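Local coordinates for 3-hydroxyadipyl-CoA dehydrogenase (Escherichia coli, PDB 3MOG), which oxidises 3-hydroxyadipyl-CoA to 3-oxoadipyl-CoA with NAD(+) as hydride acceptor, a step in the breakdown of phenylacetate, at residues C[316-330]-C[336-348]. Sequence-based numbering, arbitrary orientation.
Sequences EIDDVLLIETQGETA and RLARPVVVIDKMA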
ATOM      1  N   GLU C 316     -15.721  39.717  -7.305  1.00 66.12           N
ATOM      2  CA  GLU C 316     -17.137  39.803  -6.968  1.00 69.30           C
ATOM      3  C   GLU C 316     -17.955  40.503  -8.061  1.00 67.67           C
ATOM      4  O   GLU C 316     -17.699  41.650  -8.425  1.00 71.67           O
ATOM      5  CB  GLU C 316     -17.364  40.284  -5.521  1.00 68.94           C
ATOM      6  CG  GLU C 316     -18.034  41.609  -5.266  1.00 85.46           C
ATOM      7  CD  GLU C 316     -18.390  41.762  -3.798  1.00 98.87           C
ATOM      8  OE1 GLU C 316     -19.594  41.912  -3.493  1.00100.77           O
ATOM      9  OE2 GLU C 316     -17.470  41.702  -2.948  1.00104.09           O
ATOM     10  N   ILE C 317     -18.888  39.743  -8.626  1.00 68.83           N
ATOM     11  CA  ILE C 317     -19.689  40.145  -9.776  1.00 67.55           C
ATOM     12  C   ILE C 317     -21.131  40.175  -9.280  1.00 70.49           C
ATOM     13  O   ILE C 317     -21.743  39.123  -9.099  1.00 72.56           O
ATOM     14  CB  ILE C 317     -19.514  39.131 -10.933  1.00 66.11           C
ATOM     15  CG1 ILE C 317     -18.028  38.957 -11.273  1.00 63.45           C
ATOM     16  CG2 ILE C 317     -20.261  39.573 -12.157  1.00 65.91           C
ATOM     17  CD1 ILE C 317     -17.715  37.767 -12.135  1.00 45.28           C
ATOM     18  N   ASP C 318     -21.645  41.388  -9.053  1.00 71.66           N
ATOM     19  CA  ASP C 318     -22.895  41.630  -8.316  1.00 70.77           C
ATOM     20  C   ASP C 318     -22.898  40.900  -6.964  1.00 71.00           C
ATOM     21  O   ASP C 318     -22.240  41.350  -6.029  1.00 72.48           O
ATOM     22  CB  ASP C 318     -24.144  41.338  -9.174  1.00 73.52           C
ATOM     23  CG  ASP C 318     -24.322  42.343 -10.323  1.00 75.93           C
ATOM     24  OD1 ASP C 318     -23.841  43.489 -10.215  1.00 81.72           O
ATOM     25  OD2 ASP C 318     -24.948  41.989 -11.342  1.00 81.84           O
ATOM     26  N   ASP C 319     -23.611  39.780  -6.867  1.00 66.42           N
ATOM     27  CA  ASP C 319     -23.583  38.953  -5.649  1.00 70.24           C
ATOM     28  C   ASP C 319     -22.780  37.643  -5.808  1.00 70.08           C
ATOM     29  O   ASP C 319     -22.540  36.939  -4.821  1.00 67.26           O
ATOM     30  CB  ASP C 319     -25.004  38.653  -5.150  1.00 67.86           C
ATOM     31  CG  ASP C 319     -25.875  37.994  -6.209  1.00 69.70           C
ATOM     32  OD1 ASP C 319     -25.621  38.196  -7.419  1.00 73.02           O
ATOM     33  OD2 ASP C 319     -26.822  37.275  -5.824  1.00 66.25           O
ATOM     34  N   VAL C 320     -22.374  37.337  -7.044  1.00 70.00           N
ATOM     35  CA  VAL C 320     -21.595  36.136  -7.366  1.00 70.05           C
ATOM     36  C   VAL C 320     -20.121  36.310  -7.033  1.00 71.59           C
ATOM     37  O   VAL C 320     -19.482  37.256  -7.495  1.00 73.95           O
ATOM     38  CB  VAL C 320     -21.659  35.798  -8.867  1.00 70.27           C
ATOM     39  CG1 VAL C 320     -21.157  34.373  -9.133  1.00 67.24           C
ATOM     40  CG2 VAL C 320     -23.057  35.993  -9.394  1.00 68.74           C
ATOM     41  N   LEU C 321     -19.581  35.389  -6.243  1.00 68.14           N
ATOM     42  CA  LEU C 321     -18.135  35.290  -6.101  1.00 64.04           C
ATOM     43  C   LEU C 321     -17.596  34.352  -7.166  1.00 58.78           C
ATOM     44  O   LEU C 321     -17.992  33.186  -7.241  1.00 59.62           O
ATOM     45  CB  LEU C 321     -17.731  34.816  -4.704  1.00 64.59           C
ATOM     46  CG  LEU C 321     -18.024  35.730  -3.505  1.00 76.64           C
ATOM     47  CD1 LEU C 321     -17.348  35.198  -2.257  1.00 75.23           C
ATOM     48  CD2 LEU C 321     -17.580  37.165  -3.737  1.00 72.53           C
ATOM     49  N   LEU C 322     -16.730  34.889  -8.012  1.00 50.86           N
ATOM     50  CA  LEU C 322     -15.954  34.103  -8.951  1.00 51.08           C
ATOM     51  C   LEU C 322     -14.585  33.891  -8.313  1.00 54.10           C
ATOM     52  O   LEU C 322     -13.814  34.848  -8.137  1.00 51.44           O
ATOM     53  CB  LEU C 322     -15.816  34.824 -10.290  1.00 46.83           C
ATOM     54  CG  LEU C 322     -14.967  34.114 -11.342  1.00 51.59           C
ATOM     55  CD1 LEU C 322     -15.665  32.854 -11.815  1.00 46.86           C
ATOM     56  CD2 LEU C 322     -14.637  35.025 -12.520  1.00 50.43           C
ATOM     57  N   ILE C 323     -14.306  32.643  -7.940  1.00 51.01           N
ATOM     58  CA  ILE C 323     -13.151  32.321  -7.102  1.00 50.80           C
ATOM     59  C   ILE C 323     -12.260  31.328  -7.828  1.00 53.41           C
ATOM     60  O   ILE C 323     -12.722  30.268  -8.263  1.00 57.59           O
ATOM     61  CB  ILE C 323     -13.579  31.786  -5.709  1.00 55.86           C
ATOM     62  CG1 ILE C 323     -14.503  32.796  -4.999  1.00 66.18           C
ATOM     63  CG2 ILE C 323     -12.358  31.498  -4.827  1.00 61.78           C
ATOM     64  CD1 ILE C 323     -15.100  32.317  -3.664  1.00 67.10           C
ATOM     65  N   GLU C 324     -11.000  31.711  -8.016  1.00 47.47           N
ATOM     66  CA  GLU C 324      -9.971  30.796  -8.495  1.00 48.73           C
ATOM     67  C   GLU C 324      -9.824  29.626  -7.507  1.00 41.41           C
ATOM     68  O   GLU C 324      -9.808  29.845  -6.304  1.00 44.76           O
ATOM     69  CB  GLU C 324      -8.644  31.535  -8.660  1.00 47.92           C
ATOM     70  CG  GLU C 324      -8.633  32.507  -9.838  1.00 54.33           C
ATOM     71  CD  GLU C 324      -7.230  32.915 -10.234  1.00 58.65           C
ATOM     72  OE1 GLU C 324      -6.878  34.087 -10.011  1.00 65.60           O
ATOM     73  OE2 GLU C 324      -6.477  32.069 -10.768  1.00 63.62           O
ATOM     74  N   THR C 325      -9.764  28.397  -8.019  1.00 41.50           N
ATOM     75  CA  THR C 325      -9.777  27.196  -7.144  1.00 39.68           C
ATOM     76  C   THR C 325      -8.585  27.123  -6.201  1.00 43.50           C
ATOM     77  O   THR C 325      -7.437  27.339  -6.610  1.00 49.11           O
ATOM     78  CB  THR C 325      -9.918  25.857  -7.929  1.00 35.88           C
ATOM     79  OG1 THR C 325     -10.054  24.778  -7.001  1.00 40.96           O
ATOM     80  CG2 THR C 325      -8.725  25.585  -8.869  1.00 35.73           C
ATOM     81  N   GLN C 326      -8.900  26.878  -4.932  1.00 46.70           N
ATOM     82  CA  GLN C 326      -7.944  26.539  -3.881  1.00 45.65           C
ATOM     83  C   GLN C 326      -8.190  25.081  -3.433  1.00 49.80           C
ATOM     84  O   GLN C 326      -7.625  24.612  -2.429  1.00 46.03           O
ATOM     85  CB  GLN C 326      -8.129  27.483  -2.684  1.00 40.84           C
ATOM     86  CG  GLN C 326      -7.893  28.976  -3.014  1.00 54.21           C
ATOM     87  CD  GLN C 326      -8.334  29.927  -1.896  1.00 59.39           C
ATOM     88  OE1 GLN C 326      -8.470  29.532  -0.736  1.00 59.14           O
ATOM     89  NE2 GLN C 326      -8.547  31.190  -2.249  1.00 62.18           N
ATOM     90  N   GLY C 327      -9.063  24.380  -4.151  1.00 46.77           N
ATOM     91  CA  GLY C 327      -9.321  22.971  -3.861  1.00 50.99           C
ATOM     92  C   GLY C 327     -10.584  22.711  -3.073  1.00 51.25           C
ATOM     93  O   GLY C 327     -10.885  21.560  -2.736  1.00 50.39           O
ATOM     94  N   GLU C 328     -11.304  23.785  -2.757  1.00 49.08           N
ATOM     95  CA  GLU C 328     -12.641  23.686  -2.182  1.00 46.28           C
ATOM     96  C   GLU C 328     -13.684  23.799  -3.277  1.00 47.14           C
ATOM     97  O   GLU C 328     -13.469  24.487  -4.270  1.00 45.79           O
ATOM     98  CB  GLU C 328     -12.853  24.772  -1.140  1.00 53.01           C
ATOM     99  CG  GLU C 328     -11.905  24.690   0.045  1.00 51.98           C
ATOM    100  CD  GLU C 328     -12.203  25.754   1.086  1.00 60.25           C
ATOM    101  OE1 GLU C 328     -12.895  25.441   2.085  1.00 57.89           O
ATOM    102  OE2 GLU C 328     -11.763  26.908   0.889  1.00 59.99           O
ATOM    103  N   THR C 329     -14.804  23.099  -3.117  1.00 50.06           N
ATOM    104  CA  THR C 329     -15.854  23.127  -4.132  1.00 44.98           C
ATOM    105  C   THR C 329     -16.635  24.437  -4.080  1.00 41.06           C
ATOM    106  O   THR C 329     -16.733  25.078  -3.037  1.00 48.02           O
ATOM    107  CB  THR C 329     -16.866  21.966  -3.974  1.00 42.45           C
ATOM    108  OG1 THR C 329     -17.547  22.105  -2.727  1.00 43.35           O
ATOM    109  CG2 THR C 329     -16.161  20.600  -4.034  1.00 44.07           C
ATOM    110  N   ALA C 330     -17.191  24.811  -5.224  1.00 51.12           N
ATOM    111  CA  ALA C 330     -18.147  25.908  -5.326  1.00 50.16           C
ATOM    112  C   ALA C 330     -19.284  25.752  -4.319  1.00 48.42           C
ATOM    113  O   ALA C 330     -19.637  26.718  -3.633  1.00 47.74           O
ATOM    114  CB  ALA C 330     -18.682  25.995  -6.751  1.00 48.32           C
ATOM    115  N   ARG C 336     -21.135  28.195   2.794  1.00 62.56           N
ATOM    116  CA  ARG C 336     -20.394  28.892   3.847  1.00 64.97           C
ATOM    117  C   ARG C 336     -20.637  30.396   3.797  1.00 63.70           C
ATOM    118  O   ARG C 336     -20.761  31.057   4.834  1.00 63.52           O
ATOM    119  CB  ARG C 336     -18.892  28.606   3.763  1.00 53.33           C
ATOM    120  CG  ARG C 336     -18.388  27.690   4.864  1.00 58.64           C
ATOM    121  CD  ARG C 336     -16.900  27.456   4.753  1.00 45.38           C
ATOM    122  NE  ARG C 336     -16.167  28.715   4.661  1.00 63.26           N
ATOM    123  CZ  ARG C 336     -15.007  28.866   4.040  1.00 62.44           C
ATOM    124  NH1 ARG C 336     -14.437  27.833   3.431  1.00 71.01           N
ATOM    125  NH2 ARG C 336     -14.421  30.059   4.018  1.00 68.21           N
ATOM    126  N   LEU C 337     -20.722  30.916   2.582  1.00 60.26           N
ATOM    127  CA  LEU C 337     -20.804  32.353   2.374  1.00 61.72           C
ATOM    128  C   LEU C 337     -22.226  32.852   2.070  1.00 60.07           C
ATOM    129  O   LEU C 337     -22.424  34.057   1.962  1.00 61.01           O
ATOM    130  CB  LEU C 337     -19.812  32.788   1.274  1.00 60.13           C
ATOM    131  CG  LEU C 337     -18.324  32.487   1.530  1.00 60.26           C
ATOM    132  CD1 LEU C 337     -17.504  32.552   0.251  1.00 50.76           C
ATOM    133  CD2 LEU C 337     -17.722  33.409   2.607  1.00 54.29           C
ATOM    134  N   ALA C 338     -23.188  31.929   1.939  1.00 58.78           N
ATOM    135  CA  ALA C 338     -24.605  32.240   1.637  1.00 62.15           C
ATOM    136  C   ALA C 338     -24.827  33.092   0.370  1.00 63.45           C
ATOM    137  O   ALA C 338     -25.736  33.928   0.322  1.00 62.20           O
ATOM    138  CB  ALA C 338     -25.294  32.881   2.857  1.00 62.04           C
ATOM    139  N   ARG C 339     -23.971  32.887  -0.632  1.00 57.93           N
ATOM    140  CA  ARG C 339     -23.953  33.656  -1.871  1.00 57.62           C
ATOM    141  C   ARG C 339     -23.747  32.617  -2.963  1.00 59.62           C
ATOM    142  O   ARG C 339     -23.241  31.539  -2.670  1.00 55.29           O
ATOM    143  CB  ARG C 339     -22.746  34.601  -1.896  1.00 62.60           C
ATOM    144  CG  ARG C 339     -22.720  35.659  -0.826  1.00 76.03           C
ATOM    145  CD  ARG C 339     -21.303  36.150  -0.561  1.00 78.36           C
ATOM    146  NE  ARG C 339     -20.766  36.952  -1.663  1.00 85.41           N
ATOM    147  CZ  ARG C 339     -21.054  38.235  -1.883  1.00 82.24           C
ATOM    148  NH1 ARG C 339     -21.899  38.893  -1.089  1.00 82.96           N
ATOM    149  NH2 ARG C 339     -20.503  38.859  -2.913  1.00 74.13           N
ATOM    150  N   PRO C 340     -24.113  32.935  -4.223  1.00 55.05           N
ATOM    151  CA  PRO C 340     -23.741  32.057  -5.317  1.00 54.40           C
ATOM    152  C   PRO C 340     -22.246  32.145  -5.587  1.00 57.83           C
ATOM    153  O   PRO C 340     -21.649  33.204  -5.364  1.00 58.87           O
ATOM    154  CB  PRO C 340     -24.498  32.637  -6.519  1.00 50.28           C
ATOM    155  CG  PRO C 340     -25.502  33.555  -5.953  1.00 59.04           C
ATOM    156  CD  PRO C 340     -24.901  34.081  -4.705  1.00 60.88           C
ATOM    157  N   VAL C 341     -21.659  31.039  -6.060  1.00 53.94           N
ATOM    158  CA  VAL C 341     -20.224  30.944  -6.314  1.00 48.27           C
ATOM    159  C   VAL C 341     -19.944  30.182  -7.607  1.00 50.12           C
ATOM    160  O   VAL C 341     -20.498  29.102  -7.846  1.00 43.66           O
ATOM    161  CB  VAL C 341     -19.453  30.287  -5.120  1.00 48.03           C
ATOM    162  CG1 VAL C 341     -17.982  30.096  -5.447  1.00 50.86           C
ATOM    163  CG2 VAL C 341     -19.560  31.119  -3.865  1.00 46.88           C
ATOM    164  N   VAL C 342     -19.098  30.765  -8.455  1.00 51.30           N
ATOM    165  CA  VAL C 342     -18.511  30.035  -9.564  1.00 50.28           C
ATOM    166  C   VAL C 342     -17.010  29.839  -9.273  1.00 53.88           C
ATOM    167  O   VAL C 342     -16.290  30.798  -8.973  1.00 47.50           O
ATOM    168  CB  VAL C 342     -18.758  30.741 -10.925  1.00 49.51           C
ATOM    169  CG1 VAL C 342     -18.123  29.951 -12.083  1.00 46.16           C
ATOM    170  CG2 VAL C 342     -20.242  30.917 -11.169  1.00 48.75           C
ATOM    171  N   VAL C 343     -16.556  28.590  -9.323  1.00 51.00           N
ATOM    172  CA  VAL C 343     -15.134  28.285  -9.177  1.00 48.57           C
ATOM    173  C   VAL C 343     -14.458  28.259 -10.563  1.00 49.92           C
ATOM    174  O   VAL C 343     -14.967  27.640 -11.487  1.00 49.42           O
ATOM    175  CB  VAL C 343     -14.914  26.965  -8.388  1.00 50.46           C
ATOM    176  CG1 VAL C 343     -13.548  26.365  -8.664  1.00 42.53           C
ATOM    177  CG2 VAL C 343     -15.080  27.217  -6.887  1.00 42.07           C
ATOM    178  N   ILE C 344     -13.333  28.955 -10.705  1.00 45.98           N
ATOM    179  CA  ILE C 344     -12.608  28.980 -11.969  1.00 45.59           C
ATOM    180  C   ILE C 344     -11.211  28.350 -11.843  1.00 44.49           C
ATOM    181  O   ILE C 344     -10.537  28.458 -10.814  1.00 49.15           O
ATOM    182  CB  ILE C 344     -12.538  30.421 -12.573  1.00 43.46           C
ATOM    183  CG1 ILE C 344     -11.771  30.449 -13.885  1.00 48.71           C
ATOM    184  CG2 ILE C 344     -11.903  31.411 -11.609  1.00 44.67           C
ATOM    185  CD1 ILE C 344     -11.740  31.814 -14.540  1.00 61.78           C
ATOM    186  N   ASP C 345     -10.809  27.692 -12.919  1.00 47.51           N
ATOM    187  CA  ASP C 345      -9.554  26.992 -13.039  1.00 46.53           C
ATOM    188  C   ASP C 345      -8.870  27.579 -14.254  1.00 47.01           C
ATOM    189  O   ASP C 345      -9.216  27.241 -15.392  1.00 46.81           O
ATOM    190  CB  ASP C 345      -9.875  25.522 -13.298  1.00 42.24           C
ATOM    191  CG  ASP C 345      -8.660  24.636 -13.324  1.00 49.53           C
ATOM    192  OD1 ASP C 345      -8.699  23.616 -14.051  1.00 49.03           O
ATOM    193  OD2 ASP C 345      -7.685  24.931 -12.607  1.00 52.81           O
ATOM    194  N   LYS C 346      -7.908  28.470 -14.032  1.00 49.15           N
ATOM    195  CA  LYS C 346      -7.275  29.169 -15.158  1.00 48.72           C
ATOM    196  C   LYS C 346      -5.799  29.417 -14.949  1.00 46.16           C
ATOM    197  O   LYS C 346      -5.357  29.590 -13.808  1.00 46.78           O
ATOM    198  CB  LYS C 346      -7.977  30.507 -15.458  1.00 48.31           C
ATOM    199  CG  LYS C 346      -7.919  31.544 -14.333  1.00 51.48           C
ATOM    200  CD  LYS C 346      -8.079  32.975 -14.846  1.00 63.15           C
ATOM    201  CE  LYS C 346      -8.289  33.957 -13.684  1.00 69.06           C
ATOM    202  NZ  LYS C 346      -8.304  35.392 -14.108  1.00 75.72           N
ATOM    203  N   MET C 347      -5.041  29.405 -16.049  1.00 46.42           N
ATOM    204  CA  MET C 347      -3.692  29.989 -16.061  1.00 54.20           C
ATOM    205  C   MET C 347      -3.600  31.084 -17.127  1.00 58.75           C
ATOM    206  O   MET C 347      -4.404  32.006 -17.096  1.00 61.52           O
ATOM    207  CB  MET C 347      -2.590  28.930 -16.157  1.00 46.43           C
ATOM    208  CG  MET C 347      -2.424  28.148 -14.831  1.00 50.04           C
ATOM    209  SD  MET C 347      -1.117  26.908 -14.827  1.00 40.21           S
ATOM    210  CE  MET C 347      -1.298  26.280 -13.176  1.00 38.02           C
ATOM    211  N   ALA C 348      -2.651  30.999 -18.058  1.00 62.07           N
ATOM    212  CA  ALA C 348      -2.443  32.095 -19.024  1.00 61.16           C
ATOM    213  C   ALA C 348      -3.234  31.920 -20.315  1.00 60.42           C
ATOM    214  O   ALA C 348      -3.669  32.903 -20.921  1.00 59.28           O
ATOM    215  CB  ALA C 348      -0.965  32.282 -19.331  1.00 58.02           C
TER
HETATM  216  O   HOH W   1      -7.841  29.563 -11.305  1.00 43.87           O
HETATM  217  O   HOH W   2      -4.006  31.904 -12.880  1.00 61.40           O
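A beta-alpha-beta unit of the reduced Rossmann-fold domain brings strand 320-324 alongside strand 341-345, the two running parallel with L321 beside V341 and E324 beside I344. Five backbone bonds sew them together, from L321 N to P340 O at one end to T325 N to I344 O at the other; I344 N reaches I323 O at 2.8 Å. L321, I323, V341 and V343 face the side crossed by helix 330-337, where A330 CB packs on V343 CG2 at 3.8 Å. L322, V342 and I344 fill the other face: with CG anti to its backbone N (chi1 178°), L322 turns CD1 over V342 CG1 and against I344 CB, while helix 362-373 meets I344 through L372.

Where the helix gives way to the second strand, R339 bends at its third torsion (chi3 71°) and lays its guanidinium beside L321, whose CG lies 3.5 Å from R339 NE at the group's edge. D319 O sits over one face, and R339 NH2 makes a weak hydrogen bond of 3.2 Å, within a salt bridge, to E316 OE1; the carboxylate and guanidinium planes stand 71° apart. With a methionine in place of R339, E316 would probably lose this charged mate and D319 O the flat group it lies over. Between the loop just ahead of the helix and its last turn, E328 OE1 meets R336 NH1 in a second salt bridge, coming in at the edge of the guanidinium and near its plane.

Past the last strand bond, the extended chain of E324 runs beside K346, E324 CD lying 3.8 Å from K346 CE, though the charged ends stay beyond salt-bridge range; E324 OE2 has its salt bridge with R440. One water knots this corner, donating to E324 OE2 and to I344 O and accepting from K346 N at 2.9 Å.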